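Long-range contacts in putative superoxide reductase (Thermotoga maritima, PDB 3QZB), which probably reduces superoxide to hydrogen peroxide at a non-haem iron centre, using electrons delivered by rubredoxin: residues P31-P36 and I47-G52; T61-R66 and Y126-G131. All coordinates share one frame; numbering follows the deposited sequence.

Interaction 1. Residues P31-P36 and I47-G52; sequences PVIEAP and IVVTVG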
loop_
_atom_site.group_PDB
_atom_site.type_symbol
_atom_site.label_atom_id
_atom_site.label_comp_id
_atom_site.label_asym_id
_atom_site.label_seq_id
_atom_site.Cartn_x
_atom_site.Cartn_y
_atom_site.Cartn_z
ATOM N N PRO A 31 -14.941 11.804 1.090
ATOM C CA PRO A 31 -14.287 11.385 2.356
ATOM C C PRO A 31 -14.434 12.522 3.359
ATOM O O PRO A 31 -14.050 13.652 3.060
ATOM C CB PRO A 31 -12.851 11.122 1.924
ATOM C CG PRO A 31 -12.612 12.054 0.787
ATOM C CD PRO A 31 -13.961 12.140 0.045
ATOM N N VAL A 32 -15.007 12.233 4.510
ATOM C CA VAL A 32 -15.300 13.231 5.511
ATOM C C VAL A 32 -14.269 13.175 6.646
ATOM O O VAL A 32 -14.069 12.118 7.239
ATOM C CB VAL A 32 -16.710 13.082 6.082
ATOM C CG1 VAL A 32 -16.958 14.140 7.177
ATOM C CG2 VAL A 32 -17.749 13.196 4.938
ATOM N N ILE A 33 -13.583 14.297 6.860
ATOM C CA ILE A 33 -12.540 14.433 7.881
ATOM C C ILE A 33 -13.161 14.883 9.205
ATOM O O ILE A 33 -13.951 15.847 9.213
ATOM C CB ILE A 33 -11.525 15.497 7.448
ATOM C CG1 ILE A 33 -10.775 15.069 6.172
ATOM C CG2 ILE A 33 -10.479 15.713 8.589
ATOM C CD1 ILE A 33 -10.117 16.222 5.432
ATOM N N GLU A 34 -12.797 14.218 10.287
ATOM C CA GLU A 34 -13.074 14.694 11.646
ATOM C C GLU A 34 -11.729 14.863 12.345
ATOM O O GLU A 34 -11.002 13.903 12.536
ATOM C CB GLU A 34 -13.912 13.699 12.385
ATOM C CG GLU A 34 -15.279 13.521 11.772
ATOM C CD GLU A 34 -16.051 12.396 12.436
ATOM O OE1 GLU A 34 -16.590 12.613 13.553
ATOM O OE2 GLU A 34 -16.139 11.293 11.881
ATOM N N ALA A 35 -11.430 16.098 12.704
ATOM C CA ALA A 35 -10.162 16.415 13.377
ATOM C C ALA A 35 -10.413 17.703 14.155
ATOM O O ALA A 35 -11.206 18.530 13.729
ATOM C CB ALA A 35 -9.029 16.624 12.340
ATOM N N PRO A 36 -9.688 17.924 15.247
ATOM C CA PRO A 36 -9.813 19.191 15.987
ATOM C C PRO A 36 -9.385 20.394 15.159
ATOM O O PRO A 36 -8.491 20.303 14.323
ATOM C CB PRO A 36 -8.902 19.009 17.175
ATOM C CG PRO A 36 -8.173 17.804 16.982
ATOM C CD PRO A 36 -8.657 17.038 15.792
ATOM N N ILE A 47 -7.315 11.794 13.791
ATOM C CA ILE A 47 -7.978 12.132 12.552
ATOM C C ILE A 47 -8.788 10.928 12.083
ATOM O O ILE A 47 -8.266 9.846 11.871
ATOM C CB ILE A 47 -6.970 12.526 11.454
ATOM C CG1 ILE A 47 -6.088 13.695 11.888
ATOM C CG2 ILE A 47 -7.694 12.841 10.146
ATOM C CD1 ILE A 47 -4.925 13.977 10.885
ATOM N N VAL A 48 -10.111 11.150 12.024
ATOM C CA VAL A 48 -11.024 10.121 11.499
ATOM C C VAL A 48 -11.404 10.535 10.090
ATOM O O VAL A 48 -11.739 11.699 9.821
ATOM C CB VAL A 48 -12.288 9.966 12.369
ATOM C CG1 VAL A 48 -13.099 8.750 11.891
ATOM C CG2 VAL A 48 -11.927 9.812 13.834
ATOM N N VAL A 49 -11.348 9.575 9.162
ATOM C CA VAL A 49 -11.841 9.835 7.796
ATOM C C VAL A 49 -12.806 8.693 7.436
ATOM O O VAL A 49 -12.506 7.530 7.660
ATOM C CB VAL A 49 -10.727 9.923 6.762
ATOM C CG1 VAL A 49 -11.299 10.354 5.428
ATOM C CG2 VAL A 49 -9.609 10.867 7.209
ATOM N N THR A 50 -13.981 9.082 6.934
ATOM C CA THR A 50 -15.060 8.136 6.625
ATOM C C THR A 50 -15.648 8.435 5.264
ATOM O O THR A 50 -15.984 9.562 4.960
ATOM C CB THR A 50 -16.177 8.266 7.676
ATOM O OG1 THR A 50 -15.617 8.172 9.001
ATOM C CG2 THR A 50 -17.253 7.205 7.496
ATOM N N VAL A 51 -15.770 7.410 4.430
ATOM C CA VAL A 51 -16.575 7.528 3.179
ATOM C C VAL A 51 -17.924 6.851 3.501
ATOM O O VAL A 51 -17.990 5.822 4.116
ATOM C CB VAL A 51 -15.862 6.846 2.000
ATOM C CG1 VAL A 51 -16.732 6.861 0.739
ATOM C CG2 VAL A 51 -14.512 7.539 1.719
ATOM N N GLY A 52 -18.977 7.496 3.027
ATOM C CA GLY A 52 -20.322 6.966 3.174
ATOM C C GLY A 52 -20.808 7.380 4.512
ATOM O O GLY A 52 -21.571 6.658 5.098
HETATM O O HOH W 1 -15.121 10.863 9.540
#
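Glu34 and Val48 form an antiparallel hydrogen-bonded pair, and among the residues of the two segments Glu34 loses the most surface to the contact, followed by Val48. Glu34 N reaches Val48 O at 2.8 Å, and Val48 N returns the bond to Glu34 O. The two side chains run alongside each other on the same face. Glu34 CG sits beside its own backbone N and anti to the carbonyl carbon (chi1 -64°), and the extended chain beyond it lays the carboxylate along the valine, OE2 coming within 4.0 Å of Val48 CG1. The same OE2 binds a water at 2.6 Å. That water also bonds to Thr50 OG1 and Val32 O, so it links a carboxylate, a hydroxyl and a backbone carbonyl across the two strands, on the partly exposed face that also carries Val48. Val32 O is gripped further by Thr50 N at 3.1 Å and by a CA-H...O contact from Val49 CA. Strands 31-34 and 47-51, antiparallel at 158°, belong to the three-stranded sheet of the immunoglobulin-like beta-sandwich: 31-34 is an outer strand within this chain, while the other side of 44-51 pairs with 103-115. The opposite face, with Pro31, Ile33, Val49 and Val51, turns into the sandwich. There Pro31 CB touches both valines, Val49 CG1 at 3.9 Å and Val51 CG2 at 4.0 Å. Val49 CG1, anti to its backbone N (chi1 -173°), also lies against Val32 O. Pro31 further packs on Ser125 and Trp133 of the facing sheet, and its carbonyl takes a hydrogen bond from Ser135 OG. Val51 packs on Ile68 and approaches to about 5 Å, side chain to side chain, the iron ligands His29 and His57.

Interaction 2. Residues T61-R66 and Y126-G131; sequences TEHHIR and YCNIHG. With FE (Fe (III) ion), chain B.
Ile65 and Cys127 form an antiparallel non-hydrogen-bonded pair, their CA atoms 4.2 Å apart, flanked by backbone bonds from Arg66 N to Tyr126 O and from Asn128 N to His64 O. The pairing continues along strands 65-74 and 119-127; on the iron side both chains are loops, joined by the amide of Asn128. Its ND2 donates to Glu62 O (3.0 Å) nearly within the amide plane, whereas His64 N reaches OD1 (3.0 Å) from above that plane. With CG between its backbone N and carbonyl carbon (chi1 75°), Asn128 turns its amide back over the 62-64 loop, where it stacks on the His64 ring, planes 25° apart, with ND2 over the rim. His64 NE2 accepts a hydrogen bond from Arg66 NE close to the ring plane, while ND1 bonds to Thr60 O. Asn128 CB covers one face of the Arg66 guanidinium, whose NH1 donates to Asn89 O and whose NH2 forms a salt bridge with Glu93, both of the second subunit. On the other side of the contact the iron is bound by His63 NE2 (2.2 Å), Cys127 SG (2.3 Å) and His130 ND1 (2.2 Å), with His29 and His57 completing the five ligands. Ile129 CD1 makes a CH-pi contact over the His63 ring, 3.6 Å from its centroid; the sulfur lies at the edge of that ring. Cys127 SG also accepts a hydrogen bond from Ile129 N at 3.5 Å (169° at the hydrogen) and, weakly, from His130 N. Four histidines and one cysteine are the signature of the superoxide reductase centre, and these N-H contacts probably temper electron donation from sulfur to iron.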
loop_
_atom_site.group_PDB
_atom_site.type_symbol
_atom_site.label_atom_id
_atom_site.label_comp_id
_atom_site.label_asym_id
_atom_site.label_seq_id
_atom_site.Cartn_x
_atom_site.Cartn_y
_atom_site.Cartn_z
ATOM N N THR A 61 -18.417 -7.290 -3.412
ATOM C CA THR A 61 -17.281 -7.691 -4.126
ATOM C C THR A 61 -17.093 -6.858 -5.417
ATOM O O THR A 61 -15.990 -6.521 -5.806
ATOM C CB THR A 61 -17.396 -9.207 -4.432
ATOM O OG1 THR A 61 -17.510 -9.976 -3.199
ATOM C CG2 THR A 61 -16.227 -9.740 -5.271
ATOM N N GLU A 62 -18.200 -6.501 -6.073
ATOM C CA GLU A 62 -18.179 -5.751 -7.301
ATOM C C GLU A 62 -17.961 -4.253 -7.148
ATOM O O GLU A 62 -17.459 -3.623 -8.079
ATOM C CB GLU A 62 -19.490 -6.010 -8.101
ATOM C CG GLU A 62 -19.765 -7.482 -8.403
ATOM C CD GLU A 62 -20.281 -8.350 -7.206
ATOM O OE1 GLU A 62 -20.734 -7.836 -6.142
ATOM O OE2 GLU A 62 -20.288 -9.609 -7.385
ATOM N N HIS A 63 -18.355 -3.698 -5.993
ATOM C CA HIS A 63 -18.379 -2.241 -5.822
ATOM C C HIS A 63 -18.040 -1.924 -4.375
ATOM O O HIS A 63 -18.817 -2.208 -3.469
ATOM C CB HIS A 63 -19.746 -1.676 -6.169
ATOM C CG HIS A 63 -19.854 -0.190 -6.046
ATOM N ND1 HIS A 63 -21.063 0.424 -5.848
ATOM C CD2 HIS A 63 -18.909 0.794 -6.024
ATOM C CE1 HIS A 63 -20.853 1.733 -5.738
ATOM N NE2 HIS A 63 -19.543 1.993 -5.843
ATOM N N HIS A 64 -16.929 -1.215 -4.162
ATOM C CA HIS A 64 -16.465 -0.910 -2.819
ATOM C C HIS A 64 -15.448 0.195 -2.832
ATOM O O HIS A 64 -14.765 0.430 -3.837
ATOM C CB HIS A 64 -15.854 -2.187 -2.178
ATOM C CG HIS A 64 -14.794 -2.843 -3.038
ATOM N ND1 HIS A 64 -15.063 -3.968 -3.784
ATOM C CD2 HIS A 64 -13.503 -2.536 -3.288
ATOM C CE1 HIS A 64 -13.965 -4.300 -4.445
ATOM N NE2 HIS A 64 -13.018 -3.432 -4.198
ATOM N N ILE A 65 -15.325 0.857 -1.697
ATOM C CA ILE A 65 -14.198 1.794 -1.476
ATOM C C ILE A 65 -12.942 1.024 -1.139
ATOM O O ILE A 65 -12.905 0.193 -0.259
ATOM C CB ILE A 65 -14.556 2.754 -0.332
ATOM C CG1 ILE A 65 -15.878 3.499 -0.590
ATOM C CG2 ILE A 65 -13.374 3.713 -0.055
ATOM C CD1 ILE A 65 -15.900 4.269 -1.882
ATOM N N ARG A 66 -11.891 1.281 -1.905
ATOM C CA ARG A 66 -10.612 0.598 -1.772
ATOM C C ARG A 66 -9.702 1.189 -0.682
ATOM O O ARG A 66 -9.011 0.435 -0.008
ATOM C CB ARG A 66 -9.871 0.699 -3.107
ATOM C CG ARG A 66 -10.477 -0.100 -4.262
ATOM C CD ARG A 66 -10.093 -1.541 -4.192
ATOM N NE ARG A 66 -10.513 -2.333 -5.342
ATOM C CZ ARG A 66 -9.936 -2.301 -6.518
ATOM N NH1 ARG A 66 -8.894 -1.536 -6.754
ATOM N NH2 ARG A 66 -10.393 -3.076 -7.512
ATOM N N TYR A 126 -10.707 6.457 -2.896
ATOM C CA TYR A 126 -10.812 5.783 -4.179
ATOM C C TYR A 126 -11.856 4.678 -4.088
ATOM O O TYR A 126 -11.759 3.789 -3.261
ATOM C CB TYR A 126 -9.438 5.175 -4.559
ATOM C CG TYR A 126 -9.457 4.454 -5.882
ATOM C CD1 TYR A 126 -9.728 5.117 -7.068
ATOM C CD2 TYR A 126 -9.251 3.113 -5.932
ATOM C CE1 TYR A 126 -9.817 4.415 -8.265
ATOM C CE2 TYR A 126 -9.327 2.388 -7.129
ATOM C CZ TYR A 126 -9.627 3.060 -8.274
ATOM O OH TYR A 126 -9.769 2.382 -9.487
ATOM N N CYS A 127 -12.829 4.755 -5.013
ATOM C CA CYS A 127 -13.828 3.710 -5.250
ATOM C C CYS A 127 -13.374 2.891 -6.426
ATOM O O CYS A 127 -12.784 3.397 -7.374
ATOM C CB CYS A 127 -15.168 4.388 -5.522
ATOM S SG CYS A 127 -16.431 3.139 -5.973
ATOM N N ASN A 128 -13.603 1.593 -6.353
ATOM C CA ASN A 128 -13.159 0.698 -7.445
ATOM C C ASN A 128 -13.849 0.970 -8.789
ATOM O O ASN A 128 -13.295 0.584 -9.821
ATOM C CB ASN A 128 -13.237 -0.771 -7.075
ATOM C CG ASN A 128 -14.636 -1.319 -7.065
ATOM O OD1 ASN A 128 -15.602 -0.610 -6.767
ATOM N ND2 ASN A 128 -14.768 -2.621 -7.353
ATOM N N ILE A 129 -15.001 1.673 -8.798
ATOM C CA ILE A 129 -15.656 2.003 -10.053
ATOM C C ILE A 129 -15.994 3.474 -10.210
ATOM O O ILE A 129 -16.342 3.897 -11.299
ATOM C CB ILE A 129 -16.936 1.120 -10.284
ATOM C CG1 ILE A 129 -18.045 1.477 -9.310
ATOM C CG2 ILE A 129 -16.551 -0.341 -10.267
ATOM C CD1 ILE A 129 -19.302 0.604 -9.446
ATOM N N HIS A 130 -15.902 4.303 -9.142
ATOM C CA HIS A 130 -16.251 5.704 -9.214
ATOM C C HIS A 130 -15.066 6.654 -8.954
ATOM O O HIS A 130 -15.263 7.844 -8.654
ATOM C CB HIS A 130 -17.379 6.050 -8.237
ATOM C CG HIS A 130 -18.664 5.327 -8.540
ATOM N ND1 HIS A 130 -19.280 4.458 -7.642
ATOM C CD2 HIS A 130 -19.471 5.384 -9.643
ATOM C CE1 HIS A 130 -20.392 4.025 -8.201
ATOM N NE2 HIS A 130 -20.542 4.555 -9.394
ATOM N N GLY A 131 -13.851 6.131 -9.118
ATOM C CA GLY A 131 -12.675 6.984 -9.112
ATOM C C GLY A 131 -12.381 7.699 -7.804
ATOM O O GLY A 131 -12.635 7.184 -6.710
HETATM FE FE FE B . -18.603 3.923 -5.642
HETATM O O HOH W 2 -8.757 0.115 -9.594
#

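Overall arrangement
From the N terminus, His29 comes just before 31-36, which pairs with 47-52 to close interaction 1 after ten intervening residues; that excursion includes strand 38-39, part of the other sheet. The chain then passes His57 and reaches 61-66. Interaction 2 closes a much longer loop of 59 residues, spanning most of strand 65-74, then 81-87, 103-115 and most of 119-127. The two contacts therefore follow in series, without nesting or crossing. Interaction 1 joins two strands of the three-stranded sheet, interaction 2 two strands of the other sheet at its end beside the iron. Their centres are 18 Å apart, yet they meet where Val51 CG1 packs on Ile65 CG1 at 3.7 Å.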